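Local coordinates for peptidase M16 C-terminal domain-containing protein (Enterococcus faecalis, PDB 3D3Y) that is of unknown function but is related to the M16 family of metallopeptidases and may bind a metal ion, at residues R34-H37 against E38-T41; T44-S47 against S48-T52; S80-N84 against Q85-N89; P120-A124 against G125-A129; A189-Y192 against Q193-L196. All coordinates share one frame; numbering follows the deposited sequence.

Overall arrangement
All five contacts are local, and all five gather round helix 40-52. Contact 1 is the turn leading into that helix and contact 2 its later turns, their centres about 15 Å apart. Contact 3 closes a hairpin of the six-stranded sheet that the helix lies against, and touches contact 1 through L35 and contact 2 through F88. Contact 5, on helix 185-198, meets contact 2 at L46, with centres about 12 Å apart. Contact 4, a small hairpin centred about 29 Å from the centre of the chain, packs on L46 through F127 and on Y192 of contact 5 through P120 and I122. A bound ethanediol, probably from the crystallisation liquor, lies about 4 Å from the L196 side chain.

Contact 1: R34-H37 against E38-T41; sequences RLNH and ETIT
N36 and the backbone of E38 to I40 form the tight side of this turn. OD1 of N36 accepts the backbone N of E38 at 2.9 Å, with the donor well above the carbonyl plane of the amide. CG of N36 sits anti to its own N (chi1 -178°), which carries the amide forward to that N-H. The main-chain O of N36 is used as well: T39 N reaches it at 2.9 Å in a fairly straight bond, and I40 N adds a weak one at 3.1 Å. The side-chain bond makes an Asx turn and the bond from T39 a beta turn, nested together just where the chain leaves strand 24-34 and starts helix 40-52, with T39 in the N-cap position. Beneath the turn, the buried L35 and I40 meet methyl to methyl, CD1 to CD1 at 3.6 Å, and both also rest on H86. Two waters stitch the turn: one between R34 O and T39 OG1, the other between H37 O and the buried T41 OG1.

The outer side is looser. H37 and E38 run side by side at the surface; CG of E38 stands over one face of the imidazole, 3.8 Å from its centroid, while the carboxylate is turned 81° from the ring plane. D168 makes a salt bridge with R34 and accepts a hydrogen bond from the N of H37.

Contact 2: T44-S47 against S48-T52; sequences TLLS and SLMET
OG of S47 donates to T44 O at 2.7 Å, the hydroxyl turned back along the helix. A chi1 of 76° places OG between the backbone N and the carbonyl carbon, within reach of the carbonyl one turn earlier. That buried hydroxyl also receives a long, weak bond from a water, which makes a similarly weak one to S48 OG and so spans the two serines.

The backbone bonds connecting the segments run from L49 N to L45 O at 3.0 Å and from M50 N to L46 O at 2.9 Å; the one from E51 N to S47 O is weak. This i to i+4 pattern is the alpha-helix 40-52. If it is the counterpart of the helix that carries HXXEH in active M16 peptidases, it has no histidine to bind zinc.

Side chains one turn apart continue the pairing. The selenium of selenomethionine M50 lies 3.7 Å from CG of L46: CG of M50 is anti to its carbonyl carbon (chi1 -66°) and the chain runs on extended to the selenium. CD1 of L46 also meets CG of M50 at 3.7 Å. L45 and L49 touch more lightly, CG to CD1 at 4.1 Å. F88 of strand 85-95 packs on L46, S47 and M50, while L188 of helix 185-198 covers L45, L46 and L49. The carboxylate of E51 (OE2) accepts the backbone N of I77 in strand 74-82.

Contact 3: S80-N84 against Q85-N89; sequences SKKGN and QHWFN
S80 to K82 and Q85 to W87 pair as the end of a beta hairpin, its two-residue loop G83-N84 making a type II' turn with G83 at positive phi. The hairpin joins two strands of the six-stranded mixed sheet.

Backbone bonds come first. In the hydrogen-bonded pair S80 with W87, the N of W87 donates to S80 O at 2.8 Å in an almost perfectly straight line, and S80 N returns the bond to W87 O. The pair K82 with Q85 closes the turn in the same way, Q85 N to K82 O at 2.8 Å. Between them, K81 and H86 form a non-hydrogen-bonded pair.

Among ring contacts, CB of K82 sits over one face of the W87 indole, 4.0 Å from the centroid of its six-membered ring; with CG anti to its backbone N (chi1 -164°), the lysine then lays CG near CZ2. Y376 meets the indole edge to face, and F311 makes a cation-pi contact with K82. On the opposite face of the sheet, S80 O stands 3.5 Å above the plane of the H86 ring, whose NE2 bonds to the O of S173.

Side-chain polar bonds flank the indole. N89 ND2 gives S80 OG a weak, long bond of 3.4 Å, while OD1 of N89 is bonded to NE of R30. NE2 of Q85 donates to A231 O. NE1 of W87 donates to OE1 of Q85 at 3.0 Å, in the ring plane and on a lone pair of the amide oxygen.

Contact 4: P120-A124 against G125-A129; sequences PNIQA and GQFEA
Q123 and Q126 exchange both backbone bonds across this tight hairpin: Q123 N gives to Q126 O at 2.8 Å, and Q126 N to Q123 O at 3.1 Å, the latter donor well above the carbonyl plane. A124 and G125 form the type I' turn between them. One step further out, the N of E128 reaches N121 O at 3.0 Å, extending the pairing. N121 is itself the centre of an inverse gamma turn. With its CG anti to the backbone N (chi1 -165°), the amide lies alongside E128 and is used on both ends: OD1 takes NE2 of Q123 at 2.7 Å, and ND2 donates to N53. E128 is the N-cap of helix 129-148, its carboxylate bonding to E130 N and to T131 OG1.

On the apolar face, CG1 of I122 stands over the centre of the F127 ring, 3.7 Å from the centroid. That ring drops between L46 and L49 of helix 40-52 and L188 of helix 185-198, while P120 and I122 lean on Y192 of the latter helix.

Contact 5: A189-Y192 against Q193-L196; sequences AAYY and QKML
A189 offers its carbonyl O to two donors of Q193. Q193 N reaches A189 O at 3.3 Å in a fairly straight helical bond. The side-chain NE2 of Q193 comes back along the helix to 3.2 Å from A189 O with a more bent geometry; the two donors approach from opposite faces of the carbonyl plane. Q193 can fold back like this because CG is anti to its carbonyl carbon (chi1 -82°).

A190 O, at the surface, takes K194 N at 3.2 Å; the lysine NZ goes on to a salt bridge with E198.

Y191 follows with the tightest backbone bond here, M195 N to Y191 O at 2.8 Å and nearly linear. Its ring crosses the selenomethionine M195: CB lies 3.8 Å from CZ, and the selenium is 5.4 Å from the ring centroid, an oblique Met-aromatic contact. The phenol OH bonds to R43 of helix 40-52.

Y192 and L196 run alongside each other, pointing the same way. CD2 of L196 sits 3.2 Å from the phenol OH and 3.8 Å from CZ, while L196 N bonds to Y192 O at 2.9 Å. That hydroxyl is anchored to the O of I117, which places the ring beside helix 105-118.

The helix is amphipathic, with two inward flanks: Y191 and M195 against helix 40-52, Y192 and L196 against the end of helix 105-118, while Q193 and K194 stay at the surface.

Contact 1: R34-H37 against E38-T41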
loop_
_atom_site.group_PDB
_atom_site.type_symbol
_atom_site.label_atom_id
_atom_site.label_comp_id
_atom_site.label_asym_id
_atom_site.label_seq_id
_atom_site.Cartn_x
_atom_site.Cartn_y
_atom_site.Cartn_z
ATOM N N ARG A 34 11.797 -1.491 -8.235
ATOM C CA ARG A 34 11.380 -0.118 -8.580
ATOM C C ARG A 34 9.965 -0.107 -9.191
ATOM O O ARG A 34 9.632 -0.959 -10.019
ATOM C CB ARG A 34 12.402 0.523 -9.546
ATOM C CG ARG A 34 12.159 2.002 -9.881
ATOM C CD ARG A 34 13.155 2.528 -10.971
ATOM N NE ARG A 34 12.759 2.027 -12.294
ATOM C CZ ARG A 34 11.734 2.505 -13.008
ATOM N NH1 ARG A 34 11.006 3.520 -12.555
ATOM N NH2 ARG A 34 11.437 1.979 -14.193
ATOM N N LEU A 35 9.132 0.846 -8.783
ATOM C CA LEU A 35 7.797 0.985 -9.395
ATOM C C LEU A 35 8.012 1.266 -10.874
ATOM O O LEU A 35 8.810 2.127 -11.218
ATOM C CB LEU A 35 7.032 2.121 -8.749
ATOM C CG LEU A 35 5.594 2.292 -9.195
ATOM C CD1 LEU A 35 4.744 1.219 -8.544
ATOM C CD2 LEU A 35 5.123 3.684 -8.825
ATOM N N ASN A 36 7.318 0.544 -11.744
ATOM C CA ASN A 36 7.688 0.528 -13.184
ATOM C C ASN A 36 6.453 0.174 -14.005
ATOM O O ASN A 36 5.945 -0.935 -13.934
ATOM C CB ASN A 36 8.807 -0.501 -13.405
ATOM C CG ASN A 36 9.309 -0.564 -14.852
ATOM O OD1 ASN A 36 8.724 0.003 -15.759
ATOM N ND2 ASN A 36 10.413 -1.273 -15.053
ATOM N N HIS A 37 5.963 1.118 -14.798
ATOM C CA HIS A 37 4.782 0.835 -15.613
ATOM C C HIS A 37 4.936 -0.447 -16.447
ATOM O O HIS A 37 3.942 -1.070 -16.772
ATOM C CB HIS A 37 4.421 2.032 -16.513
ATOM C CG HIS A 37 5.330 2.207 -17.690
ATOM N ND1 HIS A 37 6.496 2.941 -17.631
ATOM C CD2 HIS A 37 5.231 1.762 -18.963
ATOM C CE1 HIS A 37 7.086 2.929 -18.815
ATOM N NE2 HIS A 37 6.338 2.220 -19.641
ATOM N N GLU A 38 6.162 -0.816 -16.811
ATOM C CA GLU A 38 6.373 -2.030 -17.626
ATOM C C GLU A 38 6.075 -3.342 -16.875
ATOM O O GLU A 38 5.857 -4.362 -17.514
ATOM C CB GLU A 38 7.779 -2.056 -18.268
ATOM C CG GLU A 38 8.021 -0.848 -19.212
ATOM C CD GLU A 38 9.454 -0.739 -19.771
ATOM O OE1 GLU A 38 10.343 -1.579 -19.426
ATOM O OE2 GLU A 38 9.696 0.218 -20.563
ATOM N N THR A 39 6.097 -3.317 -15.532
ATOM C CA THR A 39 5.952 -4.551 -14.746
ATOM C C THR A 39 4.857 -4.532 -13.671
ATOM O O THR A 39 4.633 -5.537 -13.035
ATOM C CB THR A 39 7.245 -4.958 -14.026
ATOM O OG1 THR A 39 7.564 -3.981 -13.027
ATOM C CG2 THR A 39 8.433 -5.138 -15.046
ATOM N N ILE A 40 4.178 -3.408 -13.465
ATOM C CA ILE A 40 3.143 -3.344 -12.402
ATOM C C ILE A 40 2.013 -4.344 -12.627
ATOM O O ILE A 40 1.645 -5.098 -11.728
ATOM C CB ILE A 40 2.582 -1.911 -12.241
ATOM C CG1 ILE A 40 3.629 -1.009 -11.572
ATOM C CG2 ILE A 40 1.283 -1.879 -11.394
ATOM C CD1 ILE A 40 3.367 0.528 -11.774
ATOM N N THR A 41 1.435 -4.318 -13.819
ATOM C CA THR A 41 0.339 -5.212 -14.146
ATOM C C THR A 41 0.827 -6.664 -14.218
ATOM O O THR A 41 0.105 -7.596 -13.824
ATOM C CB THR A 41 -0.325 -4.828 -15.519
ATOM O OG1 THR A 41 -0.850 -3.503 -15.441
ATOM C CG2 THR A 41 -1.465 -5.814 -15.853
HETATM O O HOH W 1 6.946 -2.272 -10.808
HETATM O O HOH W 2 1.281 -1.605 -15.933
#

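Contact 2: T44-S47 against S48-T52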
loop_
_atom_site.group_PDB
_atom_site.type_symbol
_atom_site.label_atom_id
_atom_site.label_comp_id
_atom_site.label_asym_id
_atom_site.label_seq_id
_atom_site.Cartn_x
_atom_site.Cartn_y
_atom_site.Cartn_z
ATOM N N THR A 44 1.082 -7.797 -10.638
ATOM C CA THR A 44 -0.294 -8.036 -10.146
ATOM C C THR A 44 -0.887 -9.359 -10.622
ATOM O O THR A 44 -1.446 -10.127 -9.808
ATOM C CB THR A 44 -1.226 -6.859 -10.510
ATOM O OG1 THR A 44 -0.640 -5.669 -10.006
ATOM C CG2 THR A 44 -2.655 -7.010 -9.942
ATOM N N LEU A 45 -0.816 -9.614 -11.922
ATOM C CA LEU A 45 -1.365 -10.866 -12.463
ATOM C C LEU A 45 -0.575 -12.087 -11.976
ATOM O O LEU A 45 -1.150 -13.140 -11.653
ATOM C CB LEU A 45 -1.387 -10.847 -14.006
ATOM C CG LEU A 45 -1.918 -12.102 -14.739
ATOM C CD1 LEU A 45 -3.370 -12.470 -14.223
ATOM C CD2 LEU A 45 -1.961 -11.809 -16.240
ATOM N N LEU A 46 0.744 -11.952 -11.939
ATOM C CA LEU A 46 1.594 -13.011 -11.419
ATOM C C LEU A 46 1.195 -13.418 -9.987
ATOM O O LEU A 46 1.219 -14.595 -9.635
ATOM C CB LEU A 46 3.054 -12.568 -11.449
ATOM C CG LEU A 46 4.038 -13.667 -11.050
ATOM C CD1 LEU A 46 3.993 -14.903 -12.014
ATOM C CD2 LEU A 46 5.445 -13.068 -11.010
ATOM N N SER A 47 0.873 -12.443 -9.147
ATOM C CA SER A 47 0.483 -12.772 -7.784
ATOM C C SER A 47 -0.760 -13.678 -7.793
ATOM O O SER A 47 -0.871 -14.590 -6.953
ATOM C CB SER A 47 0.269 -11.497 -6.942
ATOM O OG SER A 47 -0.957 -10.855 -7.248
ATOM N N SER A 48 -1.691 -13.463 -8.733
ATOM C CA SER A 48 -2.841 -14.367 -8.828
ATOM C C SER A 48 -2.441 -15.744 -9.363
ATOM O O SER A 48 -2.932 -16.749 -8.895
ATOM C CB SER A 48 -3.918 -13.811 -9.743
ATOM O OG SER A 48 -4.625 -12.799 -9.066
ATOM N N LEU A 49 -1.513 -15.776 -10.309
ATOM C CA LEU A 49 -1.127 -17.036 -10.932
ATOM C C LEU A 49 -0.416 -17.920 -9.929
ATOM O O LEU A 49 -0.719 -19.137 -9.849
ATOM C CB LEU A 49 -0.255 -16.801 -12.168
ATOM C CG LEU A 49 -0.909 -16.092 -13.365
ATOM C CD1 LEU A 49 0.123 -15.614 -14.393
ATOM C CD2 LEU A 49 -1.942 -17.001 -14.084
HETATM N N MSE A 50 0.494 -17.329 -9.149
HETATM C CA MSE A 50 1.317 -18.137 -8.250
HETATM C C MSE A 50 0.549 -18.604 -7.015
HETATM O O MSE A 50 0.941 -19.574 -6.362
HETATM C CB MSE A 50 2.585 -17.382 -7.872
HETATM C CG MSE A 50 3.474 -17.181 -9.117
HETATM SE SE MSE A 50 5.071 -16.219 -8.604
HETATM C CE MSE A 50 5.754 -17.411 -7.216
ATOM N N GLU A 51 -0.565 -17.934 -6.721
ATOM C CA GLU A 51 -1.401 -18.260 -5.563
ATOM C C GLU A 51 -2.400 -19.390 -5.846
ATOM O O GLU A 51 -2.693 -20.199 -4.957
ATOM C CB GLU A 51 -2.178 -16.992 -5.163
ATOM C CG GLU A 51 -3.083 -17.132 -3.977
ATOM C CD GLU A 51 -3.879 -15.843 -3.738
ATOM O OE1 GLU A 51 -4.739 -15.519 -4.578
ATOM O OE2 GLU A 51 -3.616 -15.145 -2.741
ATOM N N THR A 52 -2.945 -19.421 -7.065
ATOM C CA THR A 52 -4.097 -20.263 -7.378
ATOM C C THR A 52 -3.731 -21.751 -7.468
ATOM O O THR A 52 -4.505 -22.613 -7.034
ATOM C CB THR A 52 -4.812 -19.767 -8.640
ATOM O OG1 THR A 52 -5.990 -20.552 -8.884
ATOM C CG2 THR A 52 -3.903 -19.818 -9.874
HETATM O O HOH W 3 -3.593 -12.318 -5.784
#

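Contact 3: S80-N84 against Q85-N89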
loop_
_atom_site.group_PDB
_atom_site.type_symbol
_atom_site.label_atom_id
_atom_site.label_comp_id
_atom_site.label_asym_id
_atom_site.label_seq_id
_atom_site.Cartn_x
_atom_site.Cartn_y
_atom_site.Cartn_z
ATOM N N SER A 80 1.562 -4.493 -3.478
ATOM C CA SER A 80 1.279 -3.133 -3.037
ATOM C C SER A 80 2.340 -2.173 -3.555
ATOM O O SER A 80 3.342 -2.583 -4.144
ATOM C CB SER A 80 1.135 -3.053 -1.505
ATOM O OG SER A 80 2.262 -3.616 -0.883
ATOM N N LYS A 81 2.102 -0.884 -3.359
ATOM C CA LYS A 81 2.958 0.145 -3.929
ATOM C C LYS A 81 3.344 0.976 -2.738
ATOM O O LYS A 81 2.493 1.257 -1.919
ATOM C CB LYS A 81 2.106 0.959 -4.916
ATOM C CG LYS A 81 2.641 2.283 -5.387
ATOM C CD LYS A 81 1.803 2.697 -6.627
ATOM C CE LYS A 81 1.773 4.187 -6.808
ATOM N NZ LYS A 81 0.820 4.595 -7.898
ATOM N N LYS A 82 4.599 1.387 -2.650
ATOM C CA LYS A 82 5.039 2.221 -1.539
ATOM C C LYS A 82 6.093 3.140 -2.071
ATOM O O LYS A 82 7.186 2.690 -2.430
ATOM C CB LYS A 82 5.643 1.387 -0.401
ATOM C CG LYS A 82 5.761 2.141 0.963
ATOM C CD LYS A 82 4.382 2.091 1.625
ATOM C CE LYS A 82 4.366 2.639 3.009
ATOM N NZ LYS A 82 2.918 2.677 3.392
ATOM N N GLY A 83 5.781 4.438 -2.123
ATOM C CA GLY A 83 6.754 5.391 -2.637
ATOM C C GLY A 83 7.125 4.996 -4.055
ATOM O O GLY A 83 6.236 4.792 -4.903
ATOM N N ASN A 84 8.422 4.908 -4.319
ATOM C CA ASN A 84 8.909 4.484 -5.616
ATOM C C ASN A 84 9.149 2.968 -5.765
ATOM O O ASN A 84 9.814 2.536 -6.707
ATOM C CB ASN A 84 10.184 5.238 -5.970
ATOM C CG ASN A 84 10.308 5.460 -7.452
ATOM O OD1 ASN A 84 9.338 5.902 -8.111
ATOM N ND2 ASN A 84 11.470 5.144 -8.005
ATOM N N GLN A 85 8.599 2.170 -4.847
ATOM C CA GLN A 85 8.777 0.696 -4.850
ATOM C C GLN A 85 7.451 -0.000 -5.109
ATOM O O GLN A 85 6.373 0.541 -4.831
ATOM C CB GLN A 85 9.347 0.224 -3.507
ATOM C CG GLN A 85 10.782 0.654 -3.275
ATOM C CD GLN A 85 11.277 0.374 -1.868
ATOM O OE1 GLN A 85 10.595 -0.263 -1.064
ATOM N NE2 GLN A 85 12.489 0.856 -1.562
ATOM N N HIS A 86 7.529 -1.195 -5.680
ATOM C CA HIS A 86 6.348 -2.023 -5.853
ATOM C C HIS A 86 6.724 -3.364 -5.203
ATOM O O HIS A 86 7.835 -3.914 -5.435
ATOM C CB HIS A 86 5.976 -2.170 -7.353
ATOM C CG HIS A 86 4.622 -2.780 -7.581
ATOM N ND1 HIS A 86 4.431 -4.136 -7.730
ATOM C CD2 HIS A 86 3.393 -2.216 -7.651
ATOM C CE1 HIS A 86 3.138 -4.384 -7.893
ATOM N NE2 HIS A 86 2.485 -3.231 -7.848
ATOM N N TRP A 87 5.835 -3.845 -4.340
ATOM C CA TRP A 87 6.116 -4.993 -3.494
ATOM C C TRP A 87 5.227 -6.169 -3.931
ATOM O O TRP A 87 4.037 -6.001 -4.148
ATOM C CB TRP A 87 5.786 -4.641 -2.021
ATOM C CG TRP A 87 6.572 -3.487 -1.367
ATOM C CD1 TRP A 87 7.697 -2.843 -1.845
ATOM C CD2 TRP A 87 6.314 -2.936 -0.074
ATOM N NE1 TRP A 87 8.122 -1.881 -0.919
ATOM C CE2 TRP A 87 7.290 -1.932 0.172
ATOM C CE3 TRP A 87 5.340 -3.201 0.918
ATOM C CZ2 TRP A 87 7.320 -1.189 1.364
ATOM C CZ3 TRP A 87 5.367 -2.444 2.118
ATOM C CH2 TRP A 87 6.351 -1.448 2.319
ATOM N N PHE A 88 5.807 -7.369 -3.993
ATOM C CA PHE A 88 5.091 -8.608 -4.324
ATOM C C PHE A 88 5.241 -9.459 -3.069
ATOM O O PHE A 88 6.356 -9.774 -2.655
ATOM C CB PHE A 88 5.738 -9.245 -5.536
ATOM C CG PHE A 88 5.120 -10.541 -5.994
ATOM C CD1 PHE A 88 4.330 -10.567 -7.149
ATOM C CD2 PHE A 88 5.396 -11.756 -5.331
ATOM C CE1 PHE A 88 3.816 -11.774 -7.632
ATOM C CE2 PHE A 88 4.868 -12.981 -5.790
ATOM C CZ PHE A 88 4.058 -12.985 -6.949
ATOM N N ASN A 89 4.109 -9.794 -2.453
ATOM C CA ASN A 89 4.086 -10.250 -1.057
ATOM C C ASN A 89 3.467 -11.628 -0.899
ATOM O O ASN A 89 2.274 -11.796 -1.144
ATOM C CB ASN A 89 3.213 -9.280 -0.242
ATOM C CG ASN A 89 3.586 -7.819 -0.451
ATOM O OD1 ASN A 89 4.734 -7.447 -0.262
ATOM N ND2 ASN A 89 2.607 -6.985 -0.823
#

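Contact 4: P120-A124 against G125-A129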
loop_
_atom_site.group_PDB
_atom_site.type_symbol
_atom_site.label_atom_id
_atom_site.label_comp_id
_atom_site.label_asym_id
_atom_site.label_seq_id
_atom_site.Cartn_x
_atom_site.Cartn_y
_atom_site.Cartn_z
ATOM N N PRO A 120 6.391 -22.984 -10.063
ATOM C CA PRO A 120 5.086 -22.488 -10.480
ATOM C C PRO A 120 4.556 -23.340 -11.626
ATOM O O PRO A 120 5.295 -24.170 -12.179
ATOM C CB PRO A 120 5.410 -21.083 -10.972
ATOM C CG PRO A 120 6.805 -21.189 -11.477
ATOM C CD PRO A 120 7.463 -22.024 -10.432
ATOM N N ASN A 121 3.302 -23.118 -11.985
ATOM C CA ASN A 121 2.622 -23.942 -12.965
ATOM C C ASN A 121 2.957 -23.465 -14.387
ATOM O O ASN A 121 2.105 -22.937 -15.106
ATOM C CB ASN A 121 1.113 -23.922 -12.691
ATOM C CG ASN A 121 0.371 -25.033 -13.427
ATOM O OD1 ASN A 121 0.987 -25.894 -14.066
ATOM N ND2 ASN A 121 -0.974 -25.015 -13.340
ATOM N N ILE A 122 4.225 -23.626 -14.754
ATOM C CA ILE A 122 4.717 -23.223 -16.066
ATOM C C ILE A 122 5.155 -24.473 -16.790
ATOM O O ILE A 122 5.846 -25.331 -16.192
ATOM C CB ILE A 122 5.919 -22.221 -15.944
ATOM C CG1 ILE A 122 5.503 -20.957 -15.144
ATOM C CG2 ILE A 122 6.536 -21.908 -17.349
ATOM C CD1 ILE A 122 6.615 -19.972 -14.929
ATOM N N GLN A 123 4.737 -24.596 -18.058
ATOM C CA GLN A 123 5.179 -25.688 -18.925
ATOM C C GLN A 123 5.805 -25.146 -20.183
ATOM O O GLN A 123 5.201 -24.322 -20.883
ATOM C CB GLN A 123 4.028 -26.613 -19.330
ATOM C CG GLN A 123 3.520 -27.486 -18.198
ATOM C CD GLN A 123 2.505 -26.750 -17.393
ATOM O OE1 GLN A 123 1.796 -25.888 -17.932
ATOM N NE2 GLN A 123 2.408 -27.070 -16.102
ATOM N N ALA A 124 7.009 -25.625 -20.485
ATOM C CA ALA A 124 7.782 -25.134 -21.652
ATOM C C ALA A 124 7.636 -23.621 -21.836
ATOM O O ALA A 124 7.239 -23.128 -22.902
ATOM C CB ALA A 124 7.414 -25.903 -22.907
ATOM N N GLY A 125 7.952 -22.893 -20.768
ATOM C CA GLY A 125 8.016 -21.435 -20.764
ATOM C C GLY A 125 6.752 -20.623 -20.765
ATOM O O GLY A 125 6.815 -19.405 -20.961
ATOM N N GLN A 126 5.591 -21.261 -20.600
ATOM C CA GLN A 126 4.328 -20.518 -20.487
ATOM C C GLN A 126 3.511 -21.028 -19.319
ATOM O O GLN A 126 3.481 -22.244 -19.059
ATOM C CB GLN A 126 3.494 -20.623 -21.771
ATOM C CG GLN A 126 4.201 -20.074 -23.023
ATOM C CD GLN A 126 3.314 -20.100 -24.253
ATOM O OE1 GLN A 126 2.089 -20.131 -24.138
ATOM N NE2 GLN A 126 3.934 -20.090 -25.447
ATOM N N PHE A 127 2.856 -20.121 -18.594
ATOM C CA PHE A 127 1.872 -20.572 -17.626
ATOM C C PHE A 127 0.825 -21.479 -18.267
ATOM O O PHE A 127 0.460 -21.301 -19.419
ATOM C CB PHE A 127 1.214 -19.406 -16.898
ATOM C CG PHE A 127 2.029 -18.908 -15.741
ATOM C CD1 PHE A 127 1.853 -19.452 -14.469
ATOM C CD2 PHE A 127 2.975 -17.909 -15.928
ATOM C CE1 PHE A 127 2.617 -19.014 -13.396
ATOM C CE2 PHE A 127 3.746 -17.432 -14.849
ATOM C CZ PHE A 127 3.580 -17.994 -13.579
ATOM N N GLU A 128 0.371 -22.467 -17.516
ATOM C CA GLU A 128 -0.704 -23.340 -17.956
ATOM C C GLU A 128 -1.884 -22.470 -18.452
ATOM O O GLU A 128 -2.260 -21.490 -17.787
ATOM C CB GLU A 128 -1.101 -24.232 -16.790
ATOM C CG GLU A 128 -1.911 -25.422 -17.160
ATOM C CD GLU A 128 -3.377 -25.096 -17.252
ATOM O OE1 GLU A 128 -3.896 -24.380 -16.365
ATOM O OE2 GLU A 128 -4.006 -25.557 -18.223
ATOM N N ALA A 129 -2.418 -22.816 -19.628
ATOM C CA ALA A 129 -3.342 -21.942 -20.363
ATOM C C ALA A 129 -4.699 -21.750 -19.683
ATOM O O ALA A 129 -5.249 -20.639 -19.651
ATOM C CB ALA A 129 -3.540 -22.470 -21.790
#

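Contact 5: A189-Y192 against Q193-L196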
loop_
_atom_site.group_PDB
_atom_site.type_symbol
_atom_site.label_atom_id
_atom_site.label_comp_id
_atom_site.label_asym_id
_atom_site.label_seq_id
_atom_site.Cartn_x
_atom_site.Cartn_y
_atom_site.Cartn_z
ATOM N N ALA A 189 5.249 -15.832 -17.779
ATOM C CA ALA A 189 6.320 -16.794 -17.497
ATOM C C ALA A 189 7.701 -16.135 -17.652
ATOM O O ALA A 189 8.605 -16.371 -16.849
ATOM C CB ALA A 189 6.215 -17.994 -18.420
ATOM N N ALA A 190 7.863 -15.321 -18.693
ATOM C CA ALA A 190 9.091 -14.559 -18.830
ATOM C C ALA A 190 9.279 -13.612 -17.639
ATOM O O ALA A 190 10.390 -13.503 -17.084
ATOM C CB ALA A 190 9.129 -13.795 -20.171
ATOM N N TYR A 191 8.205 -12.929 -17.247
ATOM C CA TYR A 191 8.306 -11.984 -16.142
ATOM C C TYR A 191 8.649 -12.725 -14.825
ATOM O O TYR A 191 9.546 -12.293 -14.074
ATOM C CB TYR A 191 7.064 -11.059 -15.986
ATOM C CG TYR A 191 7.344 -10.175 -14.802
ATOM C CD1 TYR A 191 8.389 -9.228 -14.884
ATOM C CD2 TYR A 191 6.709 -10.381 -13.565
ATOM C CE1 TYR A 191 8.762 -8.481 -13.790
ATOM C CE2 TYR A 191 7.068 -9.617 -12.436
ATOM C CZ TYR A 191 8.094 -8.665 -12.575
ATOM O OH TYR A 191 8.498 -7.908 -11.522
ATOM N N TYR A 192 7.948 -13.824 -14.542
ATOM C CA TYR A 192 8.283 -14.665 -13.381
ATOM C C TYR A 192 9.805 -14.881 -13.266
ATOM O O TYR A 192 10.406 -14.698 -12.192
ATOM C CB TYR A 192 7.577 -16.024 -13.458
ATOM C CG TYR A 192 8.215 -17.053 -12.550
ATOM C CD1 TYR A 192 7.947 -17.058 -11.167
ATOM C CD2 TYR A 192 9.095 -18.019 -13.075
ATOM C CE1 TYR A 192 8.551 -18.009 -10.317
ATOM C CE2 TYR A 192 9.695 -18.959 -12.250
ATOM C CZ TYR A 192 9.407 -18.954 -10.872
ATOM O OH TYR A 192 10.034 -19.879 -10.063
ATOM N N GLN A 193 10.433 -15.251 -14.370
ATOM C CA GLN A 193 11.871 -15.547 -14.357
ATOM C C GLN A 193 12.700 -14.323 -14.017
ATOM O O GLN A 193 13.698 -14.419 -13.310
ATOM C CB GLN A 193 12.307 -16.121 -15.704
ATOM C CG GLN A 193 12.000 -17.598 -15.785
ATOM C CD GLN A 193 12.054 -18.121 -17.196
ATOM O OE1 GLN A 193 13.143 -18.311 -17.767
ATOM N NE2 GLN A 193 10.867 -18.381 -17.775
ATOM N N LYS A 194 12.293 -13.173 -14.546
ATOM C CA LYS A 194 12.988 -11.901 -14.274
ATOM C C LYS A 194 12.810 -11.435 -12.808
ATOM O O LYS A 194 13.784 -11.092 -12.153
ATOM C CB LYS A 194 12.539 -10.809 -15.268
ATOM C CG LYS A 194 13.192 -9.444 -15.012
ATOM C CD LYS A 194 12.620 -8.294 -15.869
ATOM C CE LYS A 194 13.660 -7.176 -16.030
ATOM N NZ LYS A 194 14.798 -7.548 -16.930
HETATM N N MSE A 195 11.575 -11.472 -12.290
HETATM C CA MSE A 195 11.351 -11.184 -10.874
HETATM C C MSE A 195 12.208 -12.094 -9.976
HETATM O O MSE A 195 12.899 -11.612 -9.081
HETATM C CB MSE A 195 9.891 -11.301 -10.477
HETATM C CG MSE A 195 9.674 -10.851 -9.012
HETATM SE SE MSE A 195 7.845 -10.956 -8.458
HETATM C CE MSE A 195 7.849 -12.824 -8.028
ATOM N N LEU A 196 12.206 -13.399 -10.256
ATOM C CA LEU A 196 12.905 -14.341 -9.396
ATOM C C LEU A 196 14.412 -14.065 -9.402
ATOM O O LEU A 196 15.044 -14.129 -8.359
ATOM C CB LEU A 196 12.571 -15.807 -9.751
ATOM C CG LEU A 196 12.931 -16.886 -8.695
ATOM C CD1 LEU A 196 12.276 -16.700 -7.322
ATOM C CD2 LEU A 196 12.724 -18.337 -9.187
#